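Long-range contacts in acetoacetate decarboxylase (Sphingomonas wittichii, PDB 5UPB), which is an acetoacetate decarboxylase-like lyase, which probably acts on an oxo-acid substrate through a Schiff base on a lysine, as relatives in its family do: residues Tyr57-Phe61 with Ala125-Ala129; Asp211-Pro217 with Val237-Tyr243. One frame throughout, in Å; residues are numbered along the deposited sequence.

Interaction 1. Residues Tyr57-Phe61 with Ala125-Ala129; sequences YVGAF and AITLA
Strands 57-61 and 125-129 cross where Gly-59 passes Leu-128, almost perpendicularly, at 85°, with their axes 6.3 Å apart at the closest point and no hydrogen bond between them. Side chains fill the crossing. Val-58 points toward the other strand, and its CG1, anti to the backbone N (chi1 177°), enters the dip between Ile-126 and Leu-128. There Val-58 CG1 meets Ile-126 CG2 at 3.6 Å, the two side chains sliding past each other in opposite directions. The same methyl lies 3.9 Å from Leu-128 CB, and Val-58 CG1 also comes within 3.6 Å of the peptide oxygen Thr-127 O. Ile-126 gives the contact its CG2 branch alone, while its longer branch runs away from strand 57-61. This is the orthogonal face-to-face packing of two beta layers: strand 57-61 runs between strands 21-34 and 80-92, whereas strand 125-129 pairs with 146-153, and the strongly curved beta layers of the acetoacetate decarboxylase fold bring them face to face. Leu-128 serves the other half of the crossing. With CG anti to its own N (chi1 173°), the branch reaches across so that Leu-128 CD2 rests 3.8 Å from Ala-60 N and touches the neighbouring methyl, Ala-60 CB, at 4.2 Å. Gly-59 offers only backbone here, its CA 4.1 Å from Leu-128 CD2. On the far side of that glycine the ring of Phe-61 folds back along its own strand, Phe-61 CE1 standing 3.7 Å from Gly-59 CA, and stacks with Tyr-81. Phe-159 and Leu-161 of strand 156-166 add further cover to Val-58. Thr-127 turns its side chain the other way, onto Val-80 of the second subunit, where Ala-129 also packs on Pro-76 of that subunit.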
ATOM      1  N   TYR A  57      20.402  -4.990  -6.602  1.00 29.30           N
ATOM      2  CA  TYR A  57      19.519  -4.657  -7.715  1.00 26.77           C
ATOM      3  C   TYR A  57      18.143  -4.235  -7.249  1.00 34.70           C
ATOM      4  O   TYR A  57      17.661  -4.627  -6.179  1.00 30.58           O
ATOM      5  CB  TYR A  57      19.371  -5.806  -8.749  1.00 32.91           C
ATOM      6  CG  TYR A  57      18.599  -7.034  -8.306  1.00 34.27           C
ATOM      7  CD1 TYR A  57      17.215  -7.035  -8.235  1.00 28.28           C
ATOM      8  CD2 TYR A  57      19.260  -8.198  -7.988  1.00 31.45           C
ATOM      9  CE1 TYR A  57      16.522  -8.174  -7.836  1.00 25.24           C
ATOM     10  CE2 TYR A  57      18.580  -9.330  -7.599  1.00 30.48           C
ATOM     11  CZ  TYR A  57      17.221  -9.313  -7.520  1.00 36.04           C
ATOM     12  OH  TYR A  57      16.551 -10.448  -7.156  1.00 37.72           O
ATOM     13  N   VAL A  58      17.513  -3.439  -8.107  1.00 30.61           N
ATOM     14  CA  VAL A  58      16.085  -3.170  -8.048  1.00 24.37           C
ATOM     15  C   VAL A  58      15.524  -3.487  -9.421  1.00 29.62           C
ATOM     16  O   VAL A  58      16.067  -3.024 -10.432  1.00 32.66           O
ATOM     17  CB  VAL A  58      15.775  -1.701  -7.708  1.00 27.22           C
ATOM     18  CG1 VAL A  58      14.280  -1.481  -7.748  1.00 32.87           C
ATOM     19  CG2 VAL A  58      16.408  -1.323  -6.381  1.00 29.45           C
ATOM     20  N   GLY A  59      14.480  -4.296  -9.469  1.00 26.64           N
ATOM     21  CA  GLY A  59      13.896  -4.691 -10.738  1.00 21.71           C
ATOM     22  C   GLY A  59      12.383  -4.689 -10.728  1.00 35.27           C
ATOM     23  O   GLY A  59      11.722  -4.856  -9.684  1.00 27.24           O
ATOM     24  N   ALA A  60      11.842  -4.523 -11.925  1.00 25.61           N
ATOM     25  CA  ALA A  60      10.417  -4.683 -12.209  1.00 23.53           C
ATOM     26  C   ALA A  60      10.225  -5.942 -13.032  1.00 30.20           C
ATOM     27  O   ALA A  60      10.743  -6.042 -14.160  1.00 28.84           O
ATOM     28  CB  ALA A  60       9.885  -3.437 -12.939  1.00 25.44           C
ATOM     29  N   PHE A  61       9.488  -6.901 -12.465  1.00 24.18           N
ATOM     30  CA  PHE A  61       9.365  -8.248 -12.993  1.00 21.94           C
ATOM     31  C   PHE A  61       7.948  -8.522 -13.461  1.00 32.25           C
ATOM     32  O   PHE A  61       6.966  -8.025 -12.902  1.00 26.35           O
ATOM     33  CB  PHE A  61       9.755  -9.311 -11.938  1.00 24.07           C
ATOM     34  CG  PHE A  61      11.180  -9.295 -11.551  1.00 25.56           C
ATOM     35  CD1 PHE A  61      11.659  -8.337 -10.676  1.00 24.17           C
ATOM     36  CD2 PHE A  61      12.067 -10.213 -12.090  1.00 26.26           C
ATOM     37  CE1 PHE A  61      13.040  -8.301 -10.338  1.00 26.12           C
ATOM     38  CE2 PHE A  61      13.411 -10.172 -11.765  1.00 29.19           C
ATOM     39  CZ  PHE A  61      13.889  -9.209 -10.890  1.00 27.04           C
ATOM     40  N   ALA A 125       8.172  -2.221   0.009  1.00 26.63           N
ATOM     41  CA  ALA A 125       7.687  -1.358  -1.056  1.00 29.52           C
ATOM     42  C   ALA A 125       8.898  -1.033  -1.911  1.00 29.04           C
ATOM     43  O   ALA A 125       9.939  -0.649  -1.374  1.00 28.03           O
ATOM     44  CB  ALA A 125       7.050  -0.081  -0.481  1.00 35.20           C
ATOM     45  N   ILE A 126       8.808  -1.292  -3.205  1.00 26.51           N
ATOM     46  CA  ILE A 126       9.949  -1.188  -4.114  1.00 25.84           C
ATOM     47  C   ILE A 126       9.521  -0.426  -5.352  1.00 29.37           C
ATOM     48  O   ILE A 126       8.488  -0.737  -5.944  1.00 28.66           O
ATOM     49  CB  ILE A 126      10.482  -2.568  -4.545  1.00 25.18           C
ATOM     50  CG1 ILE A 126      10.902  -3.385  -3.320  1.00 29.14           C
ATOM     51  CG2 ILE A 126      11.675  -2.398  -5.496  1.00 24.25           C
ATOM     52  CD1 ILE A 126       9.913  -4.453  -2.962  1.00 28.69           C
ATOM     53  N   THR A 127      10.320   0.561  -5.755  1.00 26.23           N
ATOM     54  CA  THR A 127      10.057   1.270  -7.003  1.00 23.37           C
ATOM     55  C   THR A 127      11.305   1.268  -7.868  1.00 24.10           C
ATOM     56  O   THR A 127      12.386   1.617  -7.394  1.00 24.06           O
ATOM     57  CB  THR A 127       9.669   2.735  -6.767  1.00 29.95           C
ATOM     58  OG1 THR A 127       8.441   2.823  -6.027  1.00 35.01           O
ATOM     59  CG2 THR A 127       9.538   3.426  -8.127  1.00 28.95           C
ATOM     60  N   LEU A 128      11.134   0.898  -9.133  1.00 25.19           N
ATOM     61  CA  LEU A 128      12.140   1.099 -10.179  1.00 27.52           C
ATOM     62  C   LEU A 128      11.606   2.148 -11.142  1.00 28.17           C
ATOM     63  O   LEU A 128      10.509   1.989 -11.687  1.00 33.45           O
ATOM     64  CB  LEU A 128      12.421  -0.195 -10.933  1.00 27.34           C
ATOM     65  CG  LEU A 128      13.339   0.003 -12.163  1.00 29.13           C
ATOM     66  CD1 LEU A 128      14.714   0.480 -11.744  1.00 31.95           C
ATOM     67  CD2 LEU A 128      13.473  -1.285 -12.939  1.00 33.01           C
ATOM     68  N   ALA A 129      12.348   3.234 -11.337  1.00 24.97           N
ATOM     69  CA  ALA A 129      11.966   4.252 -12.305  1.00 23.49           C
ATOM     70  C   ALA A 129      13.012   4.334 -13.407  1.00 25.72           C
ATOM     71  O   ALA A 129      14.186   4.580 -13.125  1.00 27.64           O
ATOM     72  CB  ALA A 129      11.805   5.626 -11.666  1.00 28.41           C
TER

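Interaction 2. Residues Asp211-Pro217 with Val237-Tyr243; sequences DIWAGEP and VLAGVTY
Trp-213 and Thr-242 exchange two backbone hydrogen bonds in an antiparallel beta-hairpin with a long connection; the N-to-C directions of strands 212-217 and 237-243 lie 157° apart. Trp-213 N donates to Thr-242 O at 2.9 Å, and Thr-242 N returns a bond to Trp-213 O at 3.0 Å; both are nearly straight. Toward Pro-217 the regular backbone bonding gives way. Gly-215 N makes only a weak, bent bond to Gly-240 O (3.3 Å), and a water takes over the return link: it donates to Gly-215 O at 2.7 Å and accepts from Gly-240 N at 3.0 Å. The Pro-217 ring then lies against the side-chain-free backbone of Gly-240, and Pro-217 CG also touches Val-237 CG1. Ahead of Gly-240, Leu-238 and Ala-239 form a classic beta bulge opposite Tyr-31 of strand 21-34, which flanks the hairpin on its other side. At the opposite end Asp-211 O is buried without a hydrogen-bond partner; Tyr-243 CA points its hydrogen at this oxygen from 3.4 Å. The Asp-211 carboxylate turns outward, its OD2 bonded to Tyr-134 OH of the second subunit. Thr-242 OG1, anti to its backbone N (chi1 -171°), is held by Met-27 O and Arg-130 NH1, while its CG2 rests beside Trp-213 CB. Across the other face Ile-212 CG2 presses unusually tightly on Val-241 CG2, at 3.5 Å.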
ATOM      1  N   ASP A 211      19.567  -4.935 -24.182  1.00 30.64           N
ATOM      2  CA  ASP A 211      19.298  -3.512 -23.935  1.00 28.66           C
ATOM      3  C   ASP A 211      20.057  -3.011 -22.718  1.00 30.06           C
ATOM      4  O   ASP A 211      19.498  -2.465 -21.764  1.00 32.18           O
ATOM      5  CB  ASP A 211      17.795  -3.258 -23.807  1.00 31.35           C
ATOM      6  CG  ASP A 211      17.062  -3.521 -25.118  1.00 45.80           C
ATOM      7  OD1 ASP A 211      17.334  -2.772 -26.077  1.00 49.54           O
ATOM      8  OD2 ASP A 211      16.278  -4.491 -25.219  1.00 40.84           O
ATOM      9  N   ILE A 212      21.350  -3.214 -22.774  1.00 28.66           N
ATOM     10  CA  ILE A 212      22.254  -2.957 -21.664  1.00 29.24           C
ATOM     11  C   ILE A 212      22.855  -1.562 -21.797  1.00 38.85           C
ATOM     12  O   ILE A 212      23.319  -1.157 -22.890  1.00 33.58           O
ATOM     13  CB  ILE A 212      23.359  -4.020 -21.621  1.00 31.36           C
ATOM     14  CG1 ILE A 212      22.752  -5.410 -21.545  1.00 37.15           C
ATOM     15  CG2 ILE A 212      24.274  -3.793 -20.455  1.00 32.95           C
ATOM     16  CD1 ILE A 212      23.793  -6.537 -21.818  1.00 33.43           C
ATOM     17  N   TRP A 213      22.845  -0.825 -20.678  1.00 28.49           N
ATOM     18  CA  TRP A 213      23.458   0.498 -20.563  1.00 32.22           C
ATOM     19  C   TRP A 213      24.298   0.563 -19.297  1.00 34.91           C
ATOM     20  O   TRP A 213      23.860   0.133 -18.230  1.00 36.43           O
ATOM     21  CB  TRP A 213      22.402   1.597 -20.533  1.00 37.75           C
ATOM     22  CG  TRP A 213      21.526   1.591 -21.767  1.00 35.82           C
ATOM     23  CD1 TRP A 213      20.424   0.819 -21.978  1.00 35.02           C
ATOM     24  CD2 TRP A 213      21.684   2.392 -22.940  1.00 33.32           C
ATOM     25  NE1 TRP A 213      19.893   1.076 -23.222  1.00 29.63           N
ATOM     26  CE2 TRP A 213      20.635   2.053 -23.824  1.00 30.19           C
ATOM     27  CE3 TRP A 213      22.616   3.351 -23.337  1.00 31.54           C
ATOM     28  CZ2 TRP A 213      20.505   2.624 -25.095  1.00 35.20           C
ATOM     29  CZ3 TRP A 213      22.475   3.932 -24.604  1.00 33.34           C
ATOM     30  CH2 TRP A 213      21.420   3.578 -25.452  1.00 33.86           C
ATOM     31  N   ALA A 214      25.499   1.105 -19.411  1.00 31.10           N
ATOM     32  CA  ALA A 214      26.413   1.249 -18.289  1.00 33.49           C
ATOM     33  C   ALA A 214      26.457   2.713 -17.881  1.00 32.42           C
ATOM     34  O   ALA A 214      26.095   3.603 -18.645  1.00 37.50           O
ATOM     35  CB  ALA A 214      27.829   0.767 -18.648  1.00 35.74           C
ATOM     36  N   GLY A 215      26.935   2.976 -16.677  1.00 38.27           N
ATOM     37  CA  GLY A 215      26.990   4.364 -16.263  1.00 46.12           C
ATOM     38  C   GLY A 215      27.550   4.514 -14.881  1.00 39.59           C
ATOM     39  O   GLY A 215      28.195   3.613 -14.344  1.00 40.31           O
ATOM     40  N   GLU A 216      27.376   5.719 -14.358  1.00 34.40           N
ATOM     41  CA  GLU A 216      27.934   6.070 -13.074  1.00 29.63           C
ATOM     42  C   GLU A 216      26.929   5.675 -12.001  1.00 33.03           C
ATOM     43  O   GLU A 216      25.802   6.171 -12.027  1.00 33.36           O
ATOM     44  CB  GLU A 216      28.219   7.555 -12.983  1.00 38.94           C
ATOM     45  CG  GLU A 216      28.885   7.949 -11.669  1.00107.90           C
ATOM     46  CD  GLU A 216      28.939   9.448 -11.454  1.00169.71           C
ATOM     47  OE1 GLU A 216      28.302  10.185 -12.233  1.00188.71           O
ATOM     48  OE2 GLU A 216      29.603   9.887 -10.493  1.00192.79           O
ATOM     49  N   PRO A 217      27.249   4.739 -11.120  1.00 32.79           N
ATOM     50  CA  PRO A 217      26.266   4.260 -10.146  1.00 38.38           C
ATOM     51  C   PRO A 217      26.270   5.052  -8.853  1.00 29.21           C
ATOM     52  O   PRO A 217      27.225   5.738  -8.504  1.00 31.01           O
ATOM     53  CB  PRO A 217      26.725   2.830  -9.860  1.00 45.64           C
ATOM     54  CG  PRO A 217      28.229   2.906  -9.999  1.00 39.62           C
ATOM     55  CD  PRO A 217      28.468   3.905 -11.135  1.00 37.33           C
ATOM     56  N   VAL A 237      32.212   0.813  -4.382  1.00 39.64           N
ATOM     57  CA  VAL A 237      31.271   0.800  -5.497  1.00 38.77           C
ATOM     58  C   VAL A 237      32.049   0.555  -6.785  1.00 44.86           C
ATOM     59  O   VAL A 237      32.960   1.307  -7.127  1.00 45.09           O
ATOM     60  CB  VAL A 237      30.488   2.118  -5.562  1.00 42.20           C
ATOM     61  CG1 VAL A 237      29.462   2.046  -6.654  1.00 36.26           C
ATOM     62  CG2 VAL A 237      29.819   2.416  -4.217  1.00 47.85           C
ATOM     63  N   LEU A 238      31.715  -0.515  -7.486  1.00 40.05           N
ATOM     64  CA  LEU A 238      32.485  -0.935  -8.656  1.00 41.03           C
ATOM     65  C   LEU A 238      31.885  -0.461  -9.969  1.00 43.39           C
ATOM     66  O   LEU A 238      32.591   0.082 -10.814  1.00 40.62           O
ATOM     67  CB  LEU A 238      32.599  -2.463  -8.680  1.00 37.31           C
ATOM     68  CG  LEU A 238      33.175  -3.102  -7.421  1.00 41.39           C
ATOM     69  CD1 LEU A 238      33.121  -4.611  -7.543  1.00 44.49           C
ATOM     70  CD2 LEU A 238      34.617  -2.640  -7.189  1.00 48.85           C
ATOM     71  N   ALA A 239      30.602  -0.701 -10.191  1.00 44.34           N
ATOM     72  CA  ALA A 239      30.019  -0.422 -11.494  1.00 40.26           C
ATOM     73  C   ALA A 239      28.509  -0.390 -11.377  1.00 40.84           C
ATOM     74  O   ALA A 239      27.933  -0.880 -10.403  1.00 34.51           O
ATOM     75  CB  ALA A 239      30.406  -1.494 -12.508  1.00 42.10           C
ATOM     76  N   GLY A 240      27.878   0.192 -12.383  1.00 37.74           N
ATOM     77  CA  GLY A 240      26.430   0.188 -12.457  1.00 34.63           C
ATOM     78  C   GLY A 240      25.974  -0.104 -13.868  1.00 35.00           C
ATOM     79  O   GLY A 240      26.667   0.213 -14.844  1.00 30.19           O
ATOM     80  N   VAL A 241      24.819  -0.753 -13.964  1.00 30.16           N
ATOM     81  CA  VAL A 241      24.228  -1.124 -15.243  1.00 33.23           C
ATOM     82  C   VAL A 241      22.712  -1.231 -15.090  1.00 40.58           C
ATOM     83  O   VAL A 241      22.194  -1.531 -14.001  1.00 32.58           O
ATOM     84  CB  VAL A 241      24.833  -2.452 -15.758  1.00 38.65           C
ATOM     85  CG1 VAL A 241      24.419  -3.592 -14.860  1.00 33.32           C
ATOM     86  CG2 VAL A 241      24.417  -2.723 -17.173  1.00 48.82           C
ATOM     87  N   THR A 242      21.995  -0.938 -16.189  1.00 30.88           N
ATOM     88  CA  THR A 242      20.558  -1.198 -16.308  1.00 29.77           C
ATOM     89  C   THR A 242      20.360  -1.977 -17.598  1.00 29.25           C
ATOM     90  O   THR A 242      21.112  -1.794 -18.569  1.00 31.43           O
ATOM     91  CB  THR A 242      19.710   0.106 -16.290  1.00 32.81           C
ATOM     92  OG1 THR A 242      18.312  -0.211 -16.201  1.00 36.03           O
ATOM     93  CG2 THR A 242      19.968   0.986 -17.554  1.00 33.14           C
ATOM     94  N   TYR A 243      19.411  -2.898 -17.587  1.00 27.03           N
ATOM     95  CA  TYR A 243      19.273  -3.825 -18.697  1.00 31.29           C
ATOM     96  C   TYR A 243      17.938  -4.526 -18.596  1.00 31.59           C
ATOM     97  O   TYR A 243      17.224  -4.439 -17.582  1.00 29.85           O
ATOM     98  CB  TYR A 243      20.402  -4.842 -18.721  1.00 28.87           C
ATOM     99  CG  TYR A 243      20.486  -5.688 -17.477  1.00 37.51           C
ATOM    100  CD1 TYR A 243      21.157  -5.235 -16.365  1.00 31.47           C
ATOM    101  CD2 TYR A 243      19.949  -6.969 -17.446  1.00 36.06           C
ATOM    102  CE1 TYR A 243      21.262  -6.028 -15.231  1.00 35.45           C
ATOM    103  CE2 TYR A 243      20.054  -7.759 -16.336  1.00 41.69           C
ATOM    104  CZ  TYR A 243      20.723  -7.291 -15.229  1.00 37.62           C
ATOM    105  OH  TYR A 243      20.825  -8.098 -14.117  1.00 45.36           O
TER
HETATM  106  O   HOH W   1      29.815   1.427 -14.262  1.00 38.71           O

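How the interactions relate
The chain closes interaction 1 before it opens interaction 2. Their centres lie 15 Å apart, and the nearest atoms stay about 6 Å from each other without touching. Neighbouring strands join them: 125-129 pairs with 146-153, which leads through 156-166 to 206-221 and 235-249, the hairpin of interaction 2, and from there through 21-34 to 53-65, back at interaction 1. The hairpin thus belongs to the curved path of paired strands, and interaction 1 is a place where two distant parts of that path face each other. The centre of interaction 2 lies about 17 Å from the centre of the chain, that of interaction 1 about 10 Å, and both contacts border the second subunit.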